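Local structure of protein osa (Shigella flexneri, 4O7K) at residues A90-K94 with Q95-K99; W12-I15 with R16-K20; L47-P50 with N51-D54; A175-Q178 with V179-R183. The protein suppresses the oncogenicity of Agrobacterium tumefaciens as a plasmid fertility inhibition factor and belongs to the ParB/Srx superfamily. The protein carries 1 engineered substitution. All coordinates share one frame; numbering follows the deposited sequence.

Contact 1. Residues A90-K94 with Q95-K99; sequences ACPLK and QDMPK
Met97 reaches back along the incoming chain and meets four residues of A90-K94. Its CG lies anti to the carbonyl carbon (chi1 -76°), and the chain beyond is fully extended, which carries CE out to 3.7 Å from Cys91 SG and 3.4 Å from the backbone oxygen Pro92 O. The methyl group packs against this buried carbonyl oxygen. Further back along the same side chain, Met97 CG sits 4.2 Å from Pro92 CB, and SD passes obliquely across the start of the Lys94 side chain, 4.1 Å from its CG. On another side of the turn Leu93 and Gln95 run alongside each other, Leu93 CB resting 3.9 Å from Gln95 CG. The amine of Lys94 leaves the turn altogether and makes a salt bridge with Glu150. Around these side chains the backbone is tied by two successive bonds, Asp96 N to Leu93 O at 2.8 Å and Met97 N to Lys94 O at 3.0 Å. Tyr77 of helix 73-81 and Met144 and Leu147 of helix 140-148 pack on Met97. Bonds from residue i+3 back to residue i are the signature of a 3-10 turn, here in the loop between helices 73-81 and 103-112.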
loop_
_atom_site.group_PDB
_atom_site.type_symbol
_atom_site.label_atom_id
_atom_site.label_comp_id
_atom_site.label_asym_id
_atom_site.label_seq_id
_atom_site.Cartn_x
_atom_site.Cartn_y
_atom_site.Cartn_z
ATOM N N ALA A 90 -9.873 -9.815 -4.932
ATOM C CA ALA A 90 -8.964 -10.837 -4.398
ATOM C C ALA A 90 -7.499 -10.534 -4.730
ATOM O O ALA A 90 -7.161 -10.171 -5.850
ATOM C CB ALA A 90 -9.330 -12.208 -4.925
ATOM N N CYS A 91 -6.634 -10.689 -3.744
ATOM C CA CYS A 91 -5.215 -10.405 -3.942
ATOM C C CYS A 91 -4.479 -11.609 -4.513
ATOM O O CYS A 91 -4.494 -12.688 -3.915
ATOM C CB CYS A 91 -4.586 -9.994 -2.626
ATOM S SG CYS A 91 -2.873 -9.516 -2.790
ATOM N N PRO A 92 -3.846 -11.440 -5.687
ATOM C CA PRO A 92 -2.981 -12.502 -6.216
ATOM C C PRO A 92 -1.776 -12.730 -5.302
ATOM O O PRO A 92 -1.424 -11.823 -4.543
ATOM C CB PRO A 92 -2.522 -11.954 -7.580
ATOM C CG PRO A 92 -3.437 -10.804 -7.884
ATOM C CD PRO A 92 -3.857 -10.250 -6.557
ATOM N N LEU A 93 -1.156 -13.906 -5.355
ATOM C CA LEU A 93 0.150 -14.064 -4.731
ATOM C C LEU A 93 1.120 -13.096 -5.397
ATOM O O LEU A 93 0.969 -12.776 -6.577
ATOM C CB LEU A 93 0.679 -15.493 -4.856
ATOM C CG LEU A 93 -0.015 -16.636 -4.111
ATOM C CD1 LEU A 93 0.792 -17.906 -4.303
ATOM C CD2 LEU A 93 -0.185 -16.325 -2.632
ATOM N N LYS A 94 2.105 -12.638 -4.636
ATOM C CA LYS A 94 3.142 -11.749 -5.152
ATOM C C LYS A 94 3.710 -12.248 -6.479
ATOM O O LYS A 94 3.772 -11.501 -7.449
ATOM C CB LYS A 94 4.264 -11.606 -4.126
ATOM C CG LYS A 94 4.456 -10.201 -3.627
ATOM C CD LYS A 94 5.044 -10.181 -2.214
ATOM C CE LYS A 94 6.511 -10.548 -2.195
ATOM N NZ LYS A 94 7.086 -10.354 -0.825
ATOM N N GLN A 95 4.068 -13.529 -6.531
ATOM C CA GLN A 95 4.647 -14.115 -7.740
ATOM C C GLN A 95 3.758 -13.977 -8.964
ATOM O O GLN A 95 4.249 -14.027 -10.088
ATOM C CB GLN A 95 4.979 -15.595 -7.516
ATOM C CG GLN A 95 3.830 -16.434 -6.990
ATOM C CD GLN A 95 4.258 -17.852 -6.628
ATOM O OE1 GLN A 95 4.152 -18.777 -7.440
ATOM N NE2 GLN A 95 4.754 -18.024 -5.405
ATOM N N ASP A 96 2.456 -13.797 -8.752
ATOM C CA ASP A 96 1.520 -13.738 -9.863
ATOM C C ASP A 96 1.052 -12.323 -10.153
ATOM O O ASP A 96 0.360 -12.079 -11.143
ATOM C CB ASP A 96 0.309 -14.629 -9.584
ATOM C CG ASP A 96 0.679 -16.090 -9.486
ATOM O OD1 ASP A 96 1.543 -16.534 -10.269
ATOM O OD2 ASP A 96 0.115 -16.790 -8.622
ATOM N N MET A 97 1.420 -11.387 -9.287
ATOM C CA MET A 97 0.980 -10.013 -9.479
ATOM C C MET A 97 1.387 -9.430 -10.839
ATOM O O MET A 97 0.586 -8.728 -11.449
ATOM C CB MET A 97 1.494 -9.126 -8.341
ATOM C CG MET A 97 0.712 -9.305 -7.050
ATOM S SD MET A 97 1.435 -8.379 -5.686
ATOM C CE MET A 97 0.433 -8.952 -4.313
ATOM N N PRO A 98 2.612 -9.724 -11.334
ATOM C CA PRO A 98 2.916 -9.091 -12.626
ATOM C C PRO A 98 2.075 -9.614 -13.785
ATOM O O PRO A 98 2.082 -8.997 -14.848
ATOM C CB PRO A 98 4.403 -9.420 -12.839
ATOM C CG PRO A 98 4.946 -9.600 -11.462
ATOM C CD PRO A 98 3.823 -10.302 -10.720
ATOM N N LYS A 99 1.336 -10.705 -13.580
ATOM C CA LYS A 99 0.482 -11.252 -14.636
ATOM C C LYS A 99 -0.812 -10.468 -14.784
ATOM O O LYS A 99 -1.525 -10.633 -15.773
ATOM C CB LYS A 99 0.155 -12.727 -14.376
ATOM C CG LYS A 99 1.359 -13.647 -14.439
ATOM C CD LYS A 99 1.075 -14.993 -13.780
ATOM C CE LYS A 99 2.355 -15.602 -13.200
ATOM N NZ LYS A 99 3.095 -16.464 -14.163
#

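Contact 2. Residues W12-I15 with R16-K20; sequences WLEI and RRLDK
Residues Trp12-Ile15 and Arg16-Lys20 are consecutive turns of one alpha helix, joined by four backbone bonds of the i+4 to i type. Arg16 N donates to Trp12 O at 3.0 Å, and the pairs Arg17-Leu13, Leu18-Glu14 and Asp19-Ile15 repeat the pattern without a break. The side chains then pair up along the helix surface. Glu14 and Arg17 lie alongside each other on that surface, and Glu14 is folded at chi2 (74°), which turns its carboxylate onto the guanidinium. The oxygen OE1 stands over one face of that group, 3.5 Å from Arg17 NH1, with the two planes 62° apart; in the conformer described this is a salt bridge of charges only, since no N-H points at the oxygen, and because Arg17 has a second conformer the pairing is not fixed. Each partner is better engaged elsewhere: Glu14 OE2 is hydrogen-bonded to Tyr77 OH, and Arg17 NE forms a salt bridge with Glu21. On another side of the helix, Arg16 CD approaches the six-membered part of the Trp12 indole obliquely, 4.0 Å from CZ3, while the guanidinium runs on past the ring and is not stacked on it. Asp19 lies alongside Ile15, its OD2 4.1 Å from Ile15 CG2, and its OD1 forms a salt bridge with Arg78. Trp12 and Arg16 belong to the exposed side of helix 4-24. The other side packs on helix 73-81, where Leu18 lies against Leu74, Tyr77 and Leu81, and Glu14 also touches Leu81.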
loop_
_atom_site.group_PDB
_atom_site.type_symbol
_atom_site.label_atom_id
_atom_site.label_comp_id
_atom_site.label_asym_id
_atom_site.label_seq_id
_atom_site.Cartn_x
_atom_site.Cartn_y
_atom_site.Cartn_z
ATOM N N TRP A 12 -3.896 -19.506 2.383
ATOM C CA TRP A 12 -3.670 -19.858 3.772
ATOM C C TRP A 12 -2.173 -19.943 4.077
ATOM O O TRP A 12 -1.691 -19.378 5.064
ATOM C CB TRP A 12 -4.356 -21.191 4.090
ATOM C CG TRP A 12 -4.299 -21.556 5.538
ATOM C CD1 TRP A 12 -5.247 -21.299 6.481
ATOM C CD2 TRP A 12 -3.241 -22.249 6.206
ATOM N NE1 TRP A 12 -4.845 -21.787 7.697
ATOM C CE2 TRP A 12 -3.611 -22.366 7.556
ATOM C CE3 TRP A 12 -2.003 -22.768 5.798
ATOM C CZ2 TRP A 12 -2.800 -22.993 8.498
ATOM C CZ3 TRP A 12 -1.204 -23.386 6.731
ATOM C CH2 TRP A 12 -1.605 -23.498 8.067
ATOM N N LEU A 13 -1.442 -20.650 3.222
ATOM C CA LEU A 13 -0.022 -20.867 3.431
ATOM C C LEU A 13 0.755 -19.552 3.326
ATOM O O LEU A 13 1.672 -19.302 4.106
ATOM C CB LEU A 13 0.506 -21.887 2.428
ATOM C CG LEU A 13 0.144 -23.343 2.724
ATOM C CD1 LEU A 13 0.377 -24.184 1.486
ATOM C CD2 LEU A 13 0.926 -23.882 3.910
ATOM N N GLU A 14 0.360 -18.706 2.380
ATOM C CA GLU A 14 0.996 -17.400 2.215
ATOM C C GLU A 14 0.762 -16.504 3.426
ATOM O O GLU A 14 1.679 -15.842 3.895
ATOM C CB GLU A 14 0.502 -16.707 0.946
ATOM C CG GLU A 14 1.203 -15.357 0.657
ATOM C CD GLU A 14 2.640 -15.500 0.138
ATOM O OE1 GLU A 14 3.286 -16.543 0.391
ATOM O OE2 GLU A 14 3.124 -14.555 -0.531
ATOM N N ILE A 15 -0.464 -16.487 3.936
ATOM C CA ILE A 15 -0.752 -15.751 5.161
ATOM C C ILE A 15 0.102 -16.270 6.315
ATOM O O ILE A 15 0.667 -15.493 7.084
ATOM C CB ILE A 15 -2.254 -15.836 5.517
ATOM C CG1 ILE A 15 -3.059 -15.021 4.501
ATOM C CG2 ILE A 15 -2.510 -15.362 6.944
ATOM C CD1 ILE A 15 -4.560 -15.301 4.533
ATOM N N ARG A 16 0.237 -17.585 6.420
ATOM C CA ARG A 16 1.069 -18.141 7.485
ATOM C C ARG A 16 2.548 -17.734 7.307
ATOM O O ARG A 16 3.250 -17.495 8.293
ATOM C CB ARG A 16 0.916 -19.666 7.535
ATOM C CG ARG A 16 1.673 -20.354 8.661
ATOM C CD ARG A 16 2.133 -21.734 8.221
ATOM N NE ARG A 16 2.779 -22.487 9.296
ATOM C CZ ARG A 16 4.002 -23.005 9.218
ATOM N NH1 ARG A 16 4.733 -22.831 8.121
ATOM N NH2 ARG A 16 4.506 -23.678 10.246
ATOM N N ARG A 17 3.003 -17.655 6.055
ATOM C CA ARG A 17 4.370 -17.216 5.740
ATOM C C ARG A 17 4.574 -15.782 6.204
ATOM O O ARG A 17 5.586 -15.447 6.832
ATOM C CB ARG A 17 4.647 -17.321 4.234
ATOM C CG ARG A 17 6.091 -17.035 3.824
ATOM C CD ARG A 17 6.244 -16.814 2.306
ATOM N NE ARG A 17 6.266 -15.392 1.942
ATOM C CZ ARG A 17 6.430 -14.931 0.702
ATOM N NH1 ARG A 17 6.589 -15.777 -0.309
ATOM N NH2 ARG A 17 6.438 -13.625 0.473
ATOM N N LEU A 18 3.598 -14.939 5.888
ATOM C CA LEU A 18 3.629 -13.539 6.286
ATOM C C LEU A 18 3.618 -13.396 7.809
ATOM O O LEU A 18 4.291 -12.525 8.356
ATOM C CB LEU A 18 2.445 -12.795 5.665
ATOM C CG LEU A 18 2.576 -12.642 4.145
ATOM C CD1 LEU A 18 1.257 -12.204 3.513
ATOM C CD2 LEU A 18 3.696 -11.670 3.791
ATOM N N ASP A 19 2.863 -14.261 8.485
ATOM C CA ASP A 19 2.754 -14.223 9.939
ATOM C C ASP A 19 4.134 -14.362 10.547
ATOM O O ASP A 19 4.513 -13.607 11.448
ATOM C CB ASP A 19 1.842 -15.335 10.461
ATOM C CG ASP A 19 0.361 -15.034 10.271
ATOM O OD1 ASP A 19 -0.000 -13.860 10.020
ATOM O OD2 ASP A 19 -0.451 -15.983 10.384
ATOM N N LYS A 20 4.892 -15.319 10.020
ATOM C CA LYS A 20 6.246 -15.577 10.496
ATOM C C LYS A 20 7.245 -14.484 10.105
ATOM O O LYS A 20 8.070 -14.090 10.922
ATOM C CB LYS A 20 6.725 -16.933 9.982
ATOM C CG LYS A 20 5.829 -18.062 10.443
ATOM C CD LYS A 20 6.413 -19.418 10.132
ATOM C CE LYS A 20 5.543 -20.501 10.741
ATOM N NZ LYS A 20 5.446 -20.347 12.227
#

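Contact 3. Residues L47-P50 with N51-D54. With PO4 (phosphate ion), chain C.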
loop_
_atom_site.group_PDB
_atom_site.type_symbol
_atom_site.label_atom_id
_atom_site.label_comp_id
_atom_site.label_asym_id
_atom_site.label_seq_id
_atom_site.Cartn_x
_atom_site.Cartn_y
_atom_site.Cartn_z
ATOM N N LEU A 47 10.315 6.664 -2.812
ATOM C CA LEU A 47 10.222 5.337 -2.202
ATOM C C LEU A 47 11.391 4.485 -2.681
ATOM O O LEU A 47 11.537 4.254 -3.878
ATOM C CB LEU A 47 8.881 4.657 -2.543
ATOM C CG LEU A 47 7.601 5.225 -1.925
ATOM C CD1 LEU A 47 7.195 6.480 -2.669
ATOM C CD2 LEU A 47 6.477 4.210 -2.021
ATOM N N PRO A 48 12.242 4.037 -1.745
ATOM C CA PRO A 48 13.322 3.114 -2.110
ATOM C C PRO A 48 12.721 1.811 -2.620
ATOM O O PRO A 48 11.745 1.341 -2.031
ATOM C CB PRO A 48 14.071 2.886 -0.793
ATOM C CG PRO A 48 13.566 3.955 0.158
ATOM C CD PRO A 48 12.185 4.294 -0.296
ATOM N N VAL A 49 13.278 1.262 -3.697
ATOM C CA VAL A 49 12.838 -0.022 -4.242
ATOM C C VAL A 49 14.048 -0.923 -4.395
ATOM O O VAL A 49 14.935 -0.611 -5.190
ATOM C CB VAL A 49 12.167 0.127 -5.610
ATOM C CG1 VAL A 49 11.544 -1.191 -6.016
ATOM C CG2 VAL A 49 11.131 1.236 -5.592
ATOM N N PRO A 50 14.098 -2.033 -3.637
ATOM C CA PRO A 50 15.273 -2.919 -3.651
ATOM C C PRO A 50 15.690 -3.336 -5.052
ATOM O O PRO A 50 14.845 -3.824 -5.805
ATOM C CB PRO A 50 14.808 -4.136 -2.852
ATOM C CG PRO A 50 13.748 -3.600 -1.940
ATOM C CD PRO A 50 13.053 -2.511 -2.713
ATOM N N ASN A 51 16.964 -3.115 -5.388
ATOM C CA ASN A 51 17.543 -3.528 -6.671
ATOM C C ASN A 51 16.824 -2.923 -7.869
ATOM O O ASN A 51 16.683 -3.557 -8.914
ATOM C CB ASN A 51 17.547 -5.056 -6.786
ATOM C CG ASN A 51 18.135 -5.730 -5.560
ATOM O OD1 ASN A 51 17.504 -6.592 -4.945
ATOM N ND2 ASN A 51 19.342 -5.324 -5.185
ATOM N N HIS A 52 16.393 -1.678 -7.720
ATOM C CA HIS A 52 15.519 -1.056 -8.701
ATOM C C HIS A 52 15.659 0.455 -8.572
ATOM O O HIS A 52 16.006 0.950 -7.502
ATOM C CB HIS A 52 14.068 -1.521 -8.460
ATOM C CG HIS A 52 13.086 -1.080 -9.502
ATOM N ND1 HIS A 52 12.531 0.183 -9.520
ATOM C CD2 HIS A 52 12.518 -1.754 -10.534
ATOM C CE1 HIS A 52 11.694 0.279 -10.539
ATOM N NE2 HIS A 52 11.664 -0.883 -11.167
ATOM N N PRO A 53 15.414 1.189 -9.665
ATOM C CA PRO A 53 15.335 2.648 -9.562
ATOM C C PRO A 53 14.261 3.095 -8.566
ATOM O O PRO A 53 13.231 2.426 -8.428
ATOM C CB PRO A 53 14.971 3.077 -10.984
ATOM C CG PRO A 53 15.512 1.991 -11.853
ATOM C CD PRO A 53 15.331 0.728 -11.063
ATOM N N ASP A 54 14.511 4.210 -7.884
ATOM C CA ASP A 54 13.542 4.800 -6.967
ATOM C C ASP A 54 12.167 4.919 -7.594
ATOM O O ASP A 54 12.053 5.153 -8.796
ATOM C CB ASP A 54 13.982 6.201 -6.528
ATOM C CG ASP A 54 15.302 6.201 -5.798
ATOM O OD1 ASP A 54 15.699 5.137 -5.281
ATOM O OD2 ASP A 54 15.920 7.284 -5.713
HETATM P P PO4 C . 9.598 -2.882 -13.515
HETATM O O1 PO4 C . 8.167 -3.339 -13.270
HETATM O O2 PO4 C . 10.524 -3.524 -12.509
HETATM O O3 PO4 C . 10.046 -3.271 -14.904
HETATM O O4 PO4 C . 9.676 -1.380 -13.396
HETATM O O HOH W 1 15.557 2.402 -4.960
#
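Val49 and His52 hold the two ends of a type II beta turn, with Pro50 and Asn51 at its corners. Asn51 takes the left-handed backbone conformation (phi 59°) that a type II turn favours at its third position, and its CB comes to 3.1 Å from Pro50 O. His52 follows, its side chain running beside that of Val49 in the same direction, and Val49 CG1 touches His52 CB at 3.5 Å. With CG anti to the backbone N (chi1 -173°), the imidazole stands where both nitrogens are used. ND1 donates to Pro53 O at 2.6 Å, in the carbonyl plane and on a lone pair, while NE2 donates almost straight (169°) to phosphate O4 at 3.0 Å. Gripped at both nitrogens, the ring has little freedom to rotate. Pro53 adds its CD over one face of the same ring. Asp54 brings the chain back opposite Pro48; its OD1 lies 2.8 Å from a water that accepts a bond from Val49 N (2.8 Å) and has His52 O within reach as a further acceptor, bridging the two limbs. The carboxylate has a second partner in Arg46, through OD2. The loop links antiparallel strands 44-47 and 55-58, and a backbone bond between Leu47 and Ala55 closes its base. His52 meets His149 and Trp145 edge-to-face, and both of these also bind the phosphate, which probably came from the crystallisation liquor; Trp145 belongs to helix 140-148, and Val49 rests on His149 and Val151 beyond it.

Contact 4. Residues A175-Q178 with V179-R183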
loop_
_atom_site.group_PDB
_atom_site.type_symbol
_atom_site.label_atom_id
_atom_site.label_comp_id
_atom_site.label_asym_id
_atom_site.label_seq_id
_atom_site.Cartn_x
_atom_site.Cartn_y
_atom_site.Cartn_z
ATOM N N ALA A 175 1.176 6.506 13.440
ATOM C CA ALA A 175 -0.127 7.161 13.478
ATOM C C ALA A 175 -0.473 7.796 12.127
ATOM O O ALA A 175 0.421 8.247 11.396
ATOM C CB ALA A 175 -0.154 8.222 14.582
ATOM N N PRO A 176 -1.775 7.850 11.790
ATOM C CA PRO A 176 -2.156 8.498 10.540
ATOM C C PRO A 176 -1.916 9.986 10.625
ATOM O O PRO A 176 -1.758 10.496 11.727
ATOM C CB PRO A 176 -3.665 8.218 10.424
ATOM C CG PRO A 176 -3.982 7.228 11.485
ATOM C CD PRO A 176 -2.951 7.392 12.547
ATOM N N ILE A 177 -1.939 10.674 9.491
ATOM C CA ILE A 177 -1.900 12.131 9.489
ATOM C C ILE A 177 -2.860 12.648 8.426
ATOM O O ILE A 177 -2.916 12.121 7.313
ATOM C CB ILE A 177 -0.457 12.683 9.241
ATOM C CG1 ILE A 177 -0.443 14.209 9.343
ATOM C CG2 ILE A 177 0.104 12.210 7.886
ATOM C CD1 ILE A 177 0.963 14.803 9.350
ATOM N N GLN A 178 -3.642 13.664 8.772
ATOM C CA GLN A 178 -4.619 14.193 7.822
ATOM C C GLN A 178 -3.911 14.890 6.672
ATOM O O GLN A 178 -2.912 15.581 6.874
ATOM C CB GLN A 178 -5.589 15.152 8.509
ATOM C CG GLN A 178 -6.692 15.653 7.590
ATOM C CD GLN A 178 -7.798 16.356 8.347
ATOM O OE1 GLN A 178 -7.822 16.341 9.577
ATOM N NE2 GLN A 178 -8.718 16.982 7.616
ATOM N N VAL A 179 -4.416 14.687 5.461
ATOM C CA VAL A 179 -3.783 15.240 4.273
ATOM C C VAL A 179 -3.585 16.753 4.385
ATOM O O VAL A 179 -2.517 17.269 4.058
ATOM C CB VAL A 179 -4.598 14.902 3.014
ATOM C CG1 VAL A 179 -4.127 15.742 1.817
ATOM C CG2 VAL A 179 -4.462 13.427 2.711
ATOM N N SER A 180 -4.596 17.458 4.883
ATOM C CA SER A 180 -4.513 18.911 5.021
ATOM C C SER A 180 -3.366 19.331 5.948
ATOM O O SER A 180 -2.670 20.312 5.684
ATOM C CB SER A 180 -5.846 19.468 5.536
ATOM O OG SER A 180 -6.092 19.018 6.853
ATOM N N LYS A 181 -3.170 18.587 7.031
ATOM C CA LYS A 181 -2.126 18.910 7.986
ATOM C C LYS A 181 -0.744 18.620 7.396
ATOM O O LYS A 181 0.210 19.378 7.615
ATOM C CB LYS A 181 -2.328 18.130 9.286
ATOM C CG LYS A 181 -1.283 18.421 10.364
ATOM C CD LYS A 181 -1.672 17.773 11.685
ATOM C CE LYS A 181 -0.714 18.145 12.807
ATOM N NZ LYS A 181 0.611 17.482 12.656
ATOM N N LEU A 182 -0.633 17.529 6.642
ATOM C CA LEU A 182 0.651 17.172 6.043
ATOM C C LEU A 182 1.027 18.194 4.973
ATOM O O LEU A 182 2.176 18.653 4.919
ATOM C CB LEU A 182 0.616 15.759 5.445
ATOM C CG LEU A 182 1.971 15.287 4.902
ATOM C CD1 LEU A 182 3.024 15.319 5.996
ATOM C CD2 LEU A 182 1.898 13.900 4.309
ATOM N N ARG A 183 0.059 18.554 4.131
ATOM C CA ARG A 183 0.297 19.559 3.095
ATOM C C ARG A 183 0.804 20.856 3.725
ATOM O O ARG A 183 1.782 21.455 3.265
ATOM C CB ARG A 183 -0.977 19.809 2.286
ATOM C CG ARG A 183 -1.227 18.764 1.207
ATOM C CD ARG A 183 -2.593 18.931 0.554
ATOM N NE ARG A 183 -2.794 17.985 -0.539
ATOM C CZ ARG A 183 -3.987 17.671 -1.046
ATOM N NH1 ARG A 183 -5.086 18.226 -0.554
ATOM N NH2 ARG A 183 -4.088 16.800 -2.043
#
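Gln178 is the N-cap of helix 179-189, at the point where the short strand 177-178 runs directly into the helix. Its backbone oxygen starts the helical bonding: Leu182 N donates to Gln178 O at 3.0 Å, while Lys181 N reaches the same oxygen only weakly, its N-H angled at 121°. With CG anti to the backbone N (chi1 -176°) and the rest extended, the side chain of Gln178 runs out past the first turn. CG lies 3.5 Å from Ser180 OG, but the amide finds its hydrogen bond farther on, where NE2 donates to the backbone oxygen of Gln64. That bond ties the cap to the chain just before strand 67-72.

Ile177 serves the apolar side of the junction. Its CG1 is likewise anti to the backbone N, sending CD1 onto the first turn of the helix, at Leu182. There it crosses Leu182 at about a right angle, and Leu182, buried against Ile68 and Tyr70 of strand 67-72, carries the contact into the sheet. Val179, the first residue of the helix, also packs on Ile68, while backbone bonds join Ile177 to Ile68 and Val179 to Asp66, so the strand's pairing continues up to the helix start. The tip of Ile177 makes the apolar join itself: CD1 sits 4.0 Å from Leu182 CD1.

How the contacts relate
Contacts 1 and 2 are neighbours in space, although contact 2 lies far earlier in the chain. Their centres are 15 Å apart and they touch directly, Leu93 CD2 packing 3.7 Å from Glu14 CB. Lys94 NZ comes within 3.6 Å of NH2 of Arg17 in one of its two conformers, a close approach of like charges beside the acids Glu150 and Glu21. Tyr77 hydrogen-bonds to both, through Lys94 N and Glu14 OE2. Contact 3, which carries the phosphate, stands apart, its nearest atoms about 10 Å from contact 1, with helix 140-148 supplying Met144 to contact 1 and Trp145 to the phosphate. Contact 4 lies across the chain's centre from contacts 1 and 2, about 31 and 32 Å away between centres.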